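PDB 3FAW: reticulocyte binding protein from Streptococcus agalactiae COH1, which probably acts as a cell-surface pullulanase, hydrolysing alpha-1,6 glycosidic links in pullulan and related alpha-glucans. Local coordinates for residues L601-V606 against V751-D756; T64-E69 against I109-N114; A148-P153 against Y205-G210. All blocks are in the same frame, centred on the assembly; numbering follows the deposited sequence.

Interaction 1 of 3, residues L601-V606 against V751-D756; sequences LRLGNV and VFVNAD
Leu603 and Val606 carry the helix side of this contact, and Val751, Val753 and Ala755 answer from the strand side. The helix runs nearly antiparallel to strand 751-754, with axes 9.6 Å apart and an angle of 150° between their directions. Leu603 points its two methyls at different residues. Leu603 CD2 lies 4.1 Å from CG1 of Val753. Leu603 CD1 reaches the end of the strand, 3.6 Å from CA of Ala755, and is also near CB of that residue and the backbone O of Asn754. One turn on, Val606 has CG1 anti to its backbone N (chi1 167°). CG1 of Val606 meets two valines, lying 4.0 Å from CG1 of Val751 and 4.2 Å from CG2 of Val753. The valine and leucine branches pass alongside one another, pointing in opposite senses. The contact between the segments is apolar and buried. At the end of the strand, Asn754 OD1 accepts from Asp756 N at 3.0 Å, an Asx turn. Asn754 ND2 is bonded to the backbone O atoms of Lys758 and Ile803. Strand 748-754 belongs to the antiparallel sheet of the C-terminal domain and lies between strands 736-742 and 807-813. Helix 590-609 leads into barrel strand 614-618. Ala808 of strand 807-813 touches both Leu603 and Val606, and Leu697 of helix 685-703 also packs on Val606.

Interaction 2 of 3, residues T64-E69 against I109-N114; sequences TEILKE and ISYNGN
Glu69 and Tyr111 bring the two backbones closest, with their CA atoms 5.8 Å apart. Segment 64-69 is a short, loosely bonded helical turn; Lys68 N bonds to Thr64 O. Its axis makes an angle of 115° with strand 109-111, so the helix lies across the strand rather than along it. The strand runs into a two-residue beta hairpin with a type I' turn from Tyr111 to Asn114. The hairpin joins strands 108-111 and 114-120 of the N-terminal beta domain. Backbone bonds between Tyr111 and Asn114, one in each direction, close the turn.

The Tyr111 ring is the main platform. Glu69 has CG anti to its backbone N (chi1 -176°). This places CG over one ring face in a CH-pi contact, 3.8 Å from the centroid and almost straight above it. CB of Glu69 also touches the ring, 3.5 Å from Tyr111 CE1. Ile66 crosses the tyrosine at about a right angle and comes close with CG1, which lies 3.3 Å from Tyr111 CE1 and near OH. Phe55 meets the tyrosine edge-to-face. Ile85 of strand 79-88 packs on Ile66.

Beyond the ring the glutamate chain bends at chi2, and the carboxylate comes to the start of the turn. Glu69 OE2 accepts from Asn112 N at 3.1 Å, with an N-H...O angle of 149°. The donor comes from the anti side of the carboxylate and lies somewhat out of its plane. The glutamate therefore grips the hairpin twice, through its aliphatic part on the tyrosine and through its carboxylate on the turn backbone. The Asn112 side chain crosses that of Glu69 at about a right angle. Its OD1 sits tightly against the glutamate chain, 3.0 Å from Glu69 CG.

Interaction 3 of 3, residues A148-P153 against Y205-G210; sequences ASLWSP and YEIKRG
Leu150 and Tyr205 make the main apolar contact between these two strands. Leu150 has CG anti to its backbone N (chi1 -179°), which sets CG toward the tyrosine. Leu150 CD2 lies over one face of the Tyr205 ring in a CH-pi contact, 4.1 Å from the ring centroid and shifted toward Tyr205 CG and CD2. CD1 and CB of the leucine spread over Tyr205 CD2 and CE2. The two side chains pass alongside each other in opposite senses. Leu150 CD2 also touches CD1 of Ile207, at 4.2 Å. The same Ile207 CD1 packs against OG of Ser152. At the far end of the ring, Ala148 CB lies 3.4 Å from Tyr205 OH.

The strands do not pair here. Their axes are 10.6 Å apart and cross at -40°, so the contact is made by side chains facing each other across the layers. This fits the beta sandwich of a carbohydrate-binding module 48 domain. Strand 146-151 pairs with 136-139 and 184-189, whereas 202-209 pairs with 157-164 and 212-216. Val158 packs on Leu150 and Met160 on Tyr205; both belong to strand 157-164.

Two waters provide the polar links. Water 1 lies at the edge of the tyrosine ring, in its plane. It accepts from Tyr205 OH at 2.6 Å and donates to Ser149 O at 3.0 Å, which ties the buried phenol to the opposite backbone. Water 2 donates to Ser152 OG at 2.7 Å and accepts from Arg209 NH1 at 3.2 Å.

Direct hydrogen bonds lead outward from both polar side chains to one loop of the catalytic domain. Ser152 OG is bonded to Ile404 O, and Arg209 NH2 to Asp403 O.

Overall arrangement
From the N terminus, interaction 2 comes first. It closes a loop of about 40 residues and ties a short helix to a hairpin in the N-terminal beta domain. Interaction 3 follows and closes about 50 residues, joining the two layers of the carbohydrate-binding module. Interaction 1 comes last and spans about 145 residues, joining a helix beside the barrel to the C-terminal sheet. The loops are in series and neither nest nor cross. Interactions 2 and 3 lie on the same side of the chain's centre, with their centres 36 Å apart. Interaction 1 is on the opposite side, its centre 59 Å from that of interaction 3 and 74 Å from that of interaction 2.

Interaction 1 of 3, residues L601-V606 against V751-D756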
loop_
_atom_site.group_PDB
_atom_site.type_symbol
_atom_site.label_atom_id
_atom_site.label_comp_id
_atom_site.label_asym_id
_atom_site.label_seq_id
_atom_site.Cartn_x
_atom_site.Cartn_y
_atom_site.Cartn_z
ATOM N N LEU A 601 -14.900 -13.132 -17.050
ATOM C CA LEU A 601 -14.586 -11.983 -16.198
ATOM C C LEU A 601 -15.770 -11.635 -15.296
ATOM O O LEU A 601 -15.601 -11.372 -14.102
ATOM C CB LEU A 601 -14.201 -10.777 -17.066
ATOM C CG LEU A 601 -13.620 -9.541 -16.373
ATOM C CD1 LEU A 601 -12.844 -8.703 -17.377
ATOM C CD2 LEU A 601 -14.703 -8.703 -15.709
ATOM N N ARG A 602 -16.969 -11.652 -15.871
ATOM C CA ARG A 602 -18.186 -11.328 -15.132
ATOM C C ARG A 602 -18.482 -12.342 -14.026
ATOM O O ARG A 602 -19.004 -11.975 -12.974
ATOM C CB ARG A 602 -19.376 -11.198 -16.089
ATOM C CG ARG A 602 -19.331 -9.923 -16.919
ATOM C CD ARG A 602 -20.584 -9.741 -17.776
ATOM N NE ARG A 602 -20.532 -10.479 -19.038
ATOM C CZ ARG A 602 -20.493 -9.940 -20.262
ATOM N NH1 ARG A 602 -20.486 -8.625 -20.451
ATOM N NH2 ARG A 602 -20.460 -10.737 -21.322
ATOM N N LEU A 603 -18.139 -13.608 -14.260
ATOM C CA LEU A 603 -18.249 -14.635 -13.224
ATOM C C LEU A 603 -17.363 -14.306 -12.025
ATOM O O LEU A 603 -17.797 -14.434 -10.884
ATOM C CB LEU A 603 -17.882 -16.018 -13.771
ATOM C CG LEU A 603 -18.802 -16.611 -14.842
ATOM C CD1 LEU A 603 -18.366 -18.037 -15.147
ATOM C CD2 LEU A 603 -20.270 -16.564 -14.424
ATOM N N GLY A 604 -16.132 -13.884 -12.296
ATOM C CA GLY A 604 -15.198 -13.461 -11.252
ATOM C C GLY A 604 -15.722 -12.317 -10.403
ATOM O O GLY A 604 -15.600 -12.344 -9.179
ATOM N N ASN A 605 -16.306 -11.311 -11.056
ATOM C CA ASN A 605 -16.867 -10.154 -10.357
ATOM C C ASN A 605 -18.094 -10.519 -9.523
ATOM O O ASN A 605 -18.293 -9.973 -8.438
ATOM C CB ASN A 605 -17.207 -9.026 -11.342
ATOM C CG ASN A 605 -15.967 -8.339 -11.908
ATOM O OD1 ASN A 605 -14.827 -8.707 -11.595
ATOM N ND2 ASN A 605 -16.188 -7.330 -12.749
ATOM N N VAL A 606 -18.913 -11.439 -10.027
ATOM C CA VAL A 606 -20.047 -11.956 -9.260
ATOM C C VAL A 606 -19.578 -12.569 -7.942
ATOM O O VAL A 606 -20.125 -12.267 -6.878
ATOM C CB VAL A 606 -20.837 -13.024 -10.047
ATOM C CG1 VAL A 606 -21.787 -13.772 -9.126
ATOM C CG2 VAL A 606 -21.599 -12.389 -11.198
ATOM N N VAL A 751 -26.933 -17.669 -4.996
ATOM C CA VAL A 751 -26.009 -17.360 -6.092
ATOM C C VAL A 751 -25.541 -18.645 -6.779
ATOM O O VAL A 751 -25.055 -19.563 -6.119
ATOM C CB VAL A 751 -24.751 -16.611 -5.578
ATOM C CG1 VAL A 751 -23.875 -16.161 -6.755
ATOM C CG2 VAL A 751 -25.144 -15.422 -4.707
ATOM N N PHE A 752 -25.690 -18.694 -8.103
ATOM C CA PHE A 752 -25.264 -19.834 -8.917
ATOM C C PHE A 752 -24.212 -19.380 -9.923
ATOM O O PHE A 752 -24.443 -18.424 -10.660
ATOM C CB PHE A 752 -26.452 -20.420 -9.683
ATOM C CG PHE A 752 -27.593 -20.866 -8.805
ATOM C CD1 PHE A 752 -27.706 -22.192 -8.412
ATOM C CD2 PHE A 752 -28.565 -19.965 -8.392
ATOM C CE1 PHE A 752 -28.757 -22.608 -7.613
ATOM C CE2 PHE A 752 -29.615 -20.371 -7.593
ATOM C CZ PHE A 752 -29.713 -21.696 -7.204
ATOM N N VAL A 753 -23.067 -20.061 -9.952
ATOM C CA VAL A 753 -22.002 -19.766 -10.926
ATOM C C VAL A 753 -21.600 -21.028 -11.684
ATOM O O VAL A 753 -20.906 -21.891 -11.137
ATOM C CB VAL A 753 -20.744 -19.179 -10.239
ATOM C CG1 VAL A 753 -19.605 -19.017 -11.242
ATOM C CG2 VAL A 753 -21.066 -17.840 -9.574
ATOM N N ASN A 754 -22.057 -21.144 -12.930
ATOM C CA ASN A 754 -21.580 -22.192 -13.827
ATOM C C ASN A 754 -20.389 -21.674 -14.634
ATOM O O ASN A 754 -20.563 -20.990 -15.643
ATOM C CB ASN A 754 -22.686 -22.681 -14.771
ATOM C CG ASN A 754 -22.241 -23.859 -15.640
ATOM O OD1 ASN A 754 -21.179 -24.443 -15.417
ATOM N ND2 ASN A 754 -23.057 -24.213 -16.630
ATOM N N ALA A 755 -19.185 -22.005 -14.176
ATOM C CA ALA A 755 -17.958 -21.646 -14.885
ATOM C C ALA A 755 -17.528 -22.736 -15.874
ATOM O O ALA A 755 -16.449 -22.647 -16.460
ATOM C CB ALA A 755 -16.831 -21.362 -13.887
ATOM N N ASP A 756 -18.366 -23.759 -16.051
ATOM C CA ASP A 756 -18.085 -24.833 -17.003
ATOM C C ASP A 756 -18.424 -24.369 -18.415
ATOM O O ASP A 756 -19.231 -23.455 -18.606
ATOM C CB ASP A 756 -18.884 -26.095 -16.651
ATOM C CG ASP A 756 -18.277 -27.370 -17.237
ATOM O OD1 ASP A 756 -17.340 -27.287 -18.056
ATOM O OD2 ASP A 756 -18.745 -28.467 -16.878
#

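Interaction 2 of 3, residues T64-E69 against I109-N114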
loop_
_atom_site.group_PDB
_atom_site.type_symbol
_atom_site.label_atom_id
_atom_site.label_comp_id
_atom_site.label_asym_id
_atom_site.label_seq_id
_atom_site.Cartn_x
_atom_site.Cartn_y
_atom_site.Cartn_z
ATOM N N THR A 64 39.825 -14.481 34.646
ATOM C CA THR A 64 40.971 -13.838 35.293
ATOM C C THR A 64 41.976 -13.307 34.270
ATOM O O THR A 64 42.443 -12.170 34.379
ATOM C CB THR A 64 41.711 -14.813 36.239
ATOM O OG1 THR A 64 40.788 -15.367 37.185
ATOM C CG2 THR A 64 42.828 -14.097 36.988
ATOM N N GLU A 65 42.297 -14.134 33.279
ATOM C CA GLU A 65 43.323 -13.804 32.285
ATOM C C GLU A 65 42.911 -12.688 31.316
ATOM O O GLU A 65 43.767 -12.081 30.669
ATOM C CB GLU A 65 43.731 -15.060 31.509
ATOM C CG GLU A 65 44.465 -16.088 32.371
ATOM C CD GLU A 65 44.751 -17.392 31.642
ATOM O OE1 GLU A 65 43.845 -17.911 30.954
ATOM O OE2 GLU A 65 45.885 -17.909 31.769
ATOM N N ILE A 66 41.612 -12.418 31.216
ATOM C CA ILE A 66 41.111 -11.360 30.335
ATOM C C ILE A 66 40.964 -10.010 31.077
ATOM O O ILE A 66 41.163 -8.950 30.483
ATOM C CB ILE A 66 39.793 -11.805 29.631
ATOM C CG1 ILE A 66 39.465 -10.889 28.448
ATOM C CG2 ILE A 66 38.634 -11.887 30.623
ATOM C CD1 ILE A 66 38.008 -10.903 28.036
ATOM N N LEU A 67 40.640 -10.050 32.366
ATOM C CA LEU A 67 40.598 -8.833 33.204
ATOM C C LEU A 67 41.959 -8.370 33.762
ATOM O O LEU A 67 42.041 -7.273 34.325
ATOM C CB LEU A 67 39.855 -9.167 34.526
ATOM C CG LEU A 67 38.366 -8.958 34.755
ATOM C CD1 LEU A 67 37.941 -9.683 36.028
ATOM C CD2 LEU A 67 38.038 -7.478 34.846
ATOM N N LYS A 68 43.038 -9.112 33.531
ATOM C CA LYS A 68 44.260 -8.566 32.835
ATOM C C LYS A 68 44.244 -7.598 31.646
ATOM O O LYS A 68 44.511 -6.403 31.822
ATOM C CB LYS A 68 45.303 -9.693 32.632
ATOM C CG LYS A 68 45.248 -10.807 33.717
ATOM C CD LYS A 68 46.599 -11.143 34.335
ATOM C CE LYS A 68 46.536 -12.441 35.146
ATOM N NZ LYS A 68 46.662 -13.652 34.284
ATOM N N GLU A 69 43.974 -8.099 30.451
ATOM C CA GLU A 69 44.288 -7.357 29.228
ATOM C C GLU A 69 43.262 -6.281 28.856
ATOM O O GLU A 69 43.618 -5.269 28.243
ATOM C CB GLU A 69 44.454 -8.347 28.077
ATOM C CG GLU A 69 44.868 -7.731 26.753
ATOM C CD GLU A 69 46.214 -7.037 26.804
ATOM O OE1 GLU A 69 47.094 -7.482 27.574
ATOM O OE2 GLU A 69 46.391 -6.045 26.064
ATOM N N ILE A 109 37.220 0.655 23.898
ATOM C CA ILE A 109 37.521 -0.661 24.451
ATOM C C ILE A 109 38.789 -1.164 23.770
ATOM O O ILE A 109 38.907 -1.085 22.548
ATOM C CB ILE A 109 36.368 -1.664 24.220
ATOM C CG1 ILE A 109 35.006 -1.022 24.535
ATOM C CG2 ILE A 109 36.572 -2.910 25.067
ATOM C CD1 ILE A 109 34.914 -0.394 25.913
ATOM N N SER A 110 39.740 -1.665 24.557
ATOM C CA SER A 110 41.017 -2.128 24.010
ATOM C C SER A 110 41.434 -3.492 24.545
ATOM O O SER A 110 41.175 -3.835 25.699
ATOM C CB SER A 110 42.127 -1.102 24.266
ATOM O OG SER A 110 42.352 -0.911 25.649
ATOM N N TYR A 111 42.092 -4.254 23.679
ATOM C CA TYR A 111 42.525 -5.610 23.978
ATOM C C TYR A 111 43.596 -6.012 22.967
ATOM O O TYR A 111 43.315 -6.099 21.772
ATOM C CB TYR A 111 41.335 -6.573 23.880
ATOM C CG TYR A 111 41.593 -7.928 24.490
ATOM C CD1 TYR A 111 41.294 -8.171 25.821
ATOM C CD2 TYR A 111 42.138 -8.966 23.740
ATOM C CE1 TYR A 111 41.528 -9.404 26.393
ATOM C CE2 TYR A 111 42.379 -10.212 24.309
ATOM C CZ TYR A 111 42.070 -10.424 25.639
ATOM O OH TYR A 111 42.303 -11.653 26.217
ATOM N N ASN A 112 44.822 -6.233 23.439
ATOM C CA ASN A 112 45.905 -6.757 22.591
ATOM C C ASN A 112 46.188 -5.977 21.297
ATOM O O ASN A 112 46.484 -6.582 20.263
ATOM C CB ASN A 112 45.606 -8.215 22.208
ATOM C CG ASN A 112 46.015 -9.200 23.274
ATOM O OD1 ASN A 112 45.305 -9.396 24.254
ATOM N ND2 ASN A 112 47.159 -9.852 23.072
ATOM N N GLY A 113 46.095 -4.650 21.333
ATOM C CA GLY A 113 46.386 -3.839 20.143
ATOM C C GLY A 113 45.180 -3.389 19.332
ATOM O O GLY A 113 45.255 -2.373 18.637
ATOM N N ASN A 114 44.081 -4.142 19.387
ATOM C CA ASN A 114 42.813 -3.682 18.813
ATOM C C ASN A 114 42.172 -2.652 19.731
ATOM O O ASN A 114 42.010 -2.900 20.926
ATOM C CB ASN A 114 41.830 -4.838 18.595
ATOM C CG ASN A 114 42.164 -5.674 17.375
ATOM O OD1 ASN A 114 43.308 -5.712 16.926
ATOM N ND2 ASN A 114 41.159 -6.357 16.837
#

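Interaction 3 of 3, residues A148-P153 against Y205-G210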
loop_
_atom_site.group_PDB
_atom_site.type_symbol
_atom_site.label_atom_id
_atom_site.label_comp_id
_atom_site.label_asym_id
_atom_site.label_seq_id
_atom_site.Cartn_x
_atom_site.Cartn_y
_atom_site.Cartn_z
ATOM N N ALA A 148 11.451 25.601 14.103
ATOM C CA ALA A 148 11.958 24.380 13.473
ATOM C C ALA A 148 12.577 23.423 14.495
ATOM O O ALA A 148 13.199 23.853 15.464
ATOM C CB ALA A 148 12.980 24.734 12.405
ATOM N N SER A 149 12.403 22.126 14.252
ATOM C CA SER A 149 12.948 21.073 15.112
ATOM C C SER A 149 13.389 19.881 14.267
ATOM O O SER A 149 12.652 19.448 13.379
ATOM C CB SER A 149 11.907 20.619 16.137
ATOM O OG SER A 149 11.852 21.506 17.242
ATOM N N LEU A 150 14.586 19.367 14.548
ATOM C CA LEU A 150 15.131 18.174 13.884
ATOM C C LEU A 150 15.799 17.261 14.917
ATOM O O LEU A 150 16.672 17.704 15.667
ATOM C CB LEU A 150 16.165 18.566 12.823
ATOM C CG LEU A 150 16.778 17.396 12.037
ATOM C CD1 LEU A 150 15.793 16.883 10.986
ATOM C CD2 LEU A 150 18.101 17.785 11.396
ATOM N N TRP A 151 15.396 15.993 14.945
ATOM C CA TRP A 151 15.977 15.009 15.864
ATOM C C TRP A 151 17.241 14.398 15.248
ATOM O O TRP A 151 17.192 13.841 14.152
ATOM C CB TRP A 151 14.948 13.917 16.187
ATOM C CG TRP A 151 15.411 12.892 17.178
ATOM C CD1 TRP A 151 15.348 12.977 18.539
ATOM C CD2 TRP A 151 15.995 11.618 16.882
ATOM N NE1 TRP A 151 15.863 11.835 19.107
ATOM C CE2 TRP A 151 16.270 10.986 18.112
ATOM C CE3 TRP A 151 16.321 10.952 15.693
ATOM C CZ2 TRP A 151 16.853 9.715 18.191
ATOM C CZ3 TRP A 151 16.897 9.690 15.770
ATOM C CH2 TRP A 151 17.159 9.084 17.012
ATOM N N SER A 152 18.368 14.513 15.949
ATOM C CA SER A 152 19.653 13.992 15.450
ATOM C C SER A 152 20.714 13.969 16.563
ATOM O O SER A 152 21.619 14.800 16.582
ATOM C CB SER A 152 20.144 14.829 14.259
ATOM O OG SER A 152 21.294 14.254 13.662
ATOM N N PRO A 153 20.617 12.993 17.482
ATOM C CA PRO A 153 21.380 13.060 18.727
ATOM C C PRO A 153 22.905 12.918 18.596
ATOM O O PRO A 153 23.611 13.364 19.495
ATOM C CB PRO A 153 20.790 11.911 19.559
ATOM C CG PRO A 153 20.257 10.957 18.566
ATOM C CD PRO A 153 19.802 11.768 17.397
ATOM N N TYR A 205 18.918 20.676 5.756
ATOM C CA TYR A 205 19.759 20.696 6.955
ATOM C C TYR A 205 21.127 20.109 6.637
ATOM O O TYR A 205 21.215 19.020 6.075
ATOM C CB TYR A 205 19.122 19.885 8.086
ATOM C CG TYR A 205 17.932 20.544 8.737
ATOM C CD1 TYR A 205 18.073 21.736 9.444
ATOM C CD2 TYR A 205 16.662 19.969 8.660
ATOM C CE1 TYR A 205 16.980 22.344 10.050
ATOM C CE2 TYR A 205 15.565 20.569 9.268
ATOM C CZ TYR A 205 15.735 21.755 9.962
ATOM O OH TYR A 205 14.653 22.360 10.556
ATOM N N GLU A 206 22.185 20.828 7.000
ATOM C CA GLU A 206 23.545 20.306 6.892
ATOM C C GLU A 206 24.021 19.803 8.251
ATOM O O GLU A 206 24.164 20.582 9.198
ATOM C CB GLU A 206 24.512 21.362 6.348
ATOM C CG GLU A 206 25.871 20.783 5.961
ATOM C CD GLU A 206 26.778 21.804 5.298
ATOM O OE1 GLU A 206 27.068 22.841 5.930
ATOM O OE2 GLU A 206 27.202 21.565 4.148
ATOM N N ILE A 207 24.261 18.497 8.335
ATOM C CA ILE A 207 24.657 17.849 9.581
ATOM C C ILE A 207 26.144 17.538 9.540
ATOM O O ILE A 207 26.635 16.985 8.562
ATOM C CB ILE A 207 23.863 16.544 9.820
ATOM C CG1 ILE A 207 22.359 16.840 9.861
ATOM C CG2 ILE A 207 24.298 15.873 11.126
ATOM C CD1 ILE A 207 21.499 15.626 10.150
ATOM N N LYS A 208 26.852 17.904 10.604
ATOM C CA LYS A 208 28.273 17.604 10.731
ATOM C C LYS A 208 28.494 16.581 11.839
ATOM O O LYS A 208 28.019 16.761 12.964
ATOM C CB LYS A 208 29.058 18.880 11.035
ATOM C CG LYS A 208 30.566 18.735 10.919
ATOM C CD LYS A 208 31.261 20.072 11.129
ATOM C CE LYS A 208 32.779 19.929 11.091
ATOM N NZ LYS A 208 33.467 21.250 11.173
ATOM N N ARG A 209 29.195 15.501 11.499
ATOM C CA ARG A 209 29.666 14.513 12.472
ATOM C C ARG A 209 31.149 14.270 12.213
ATOM O O ARG A 209 31.513 13.498 11.327
ATOM C CB ARG A 209 28.893 13.199 12.343
ATOM C CG ARG A 209 27.470 13.253 12.862
ATOM C CD ARG A 209 26.777 11.906 12.713
ATOM N NE ARG A 209 26.625 11.541 11.306
ATOM C CZ ARG A 209 25.576 11.833 10.538
ATOM N NH1 ARG A 209 24.530 12.494 11.018
ATOM N NH2 ARG A 209 25.580 11.450 9.269
ATOM N N GLY A 210 31.998 14.944 12.979
ATOM C CA GLY A 210 33.438 14.909 12.748
ATOM C C GLY A 210 33.810 15.643 11.471
ATOM O O GLY A 210 33.414 16.793 11.270
HETATM O O HOH W 1 12.491 21.013 10.852
HETATM O O HOH W 2 23.426 12.609 13.966
#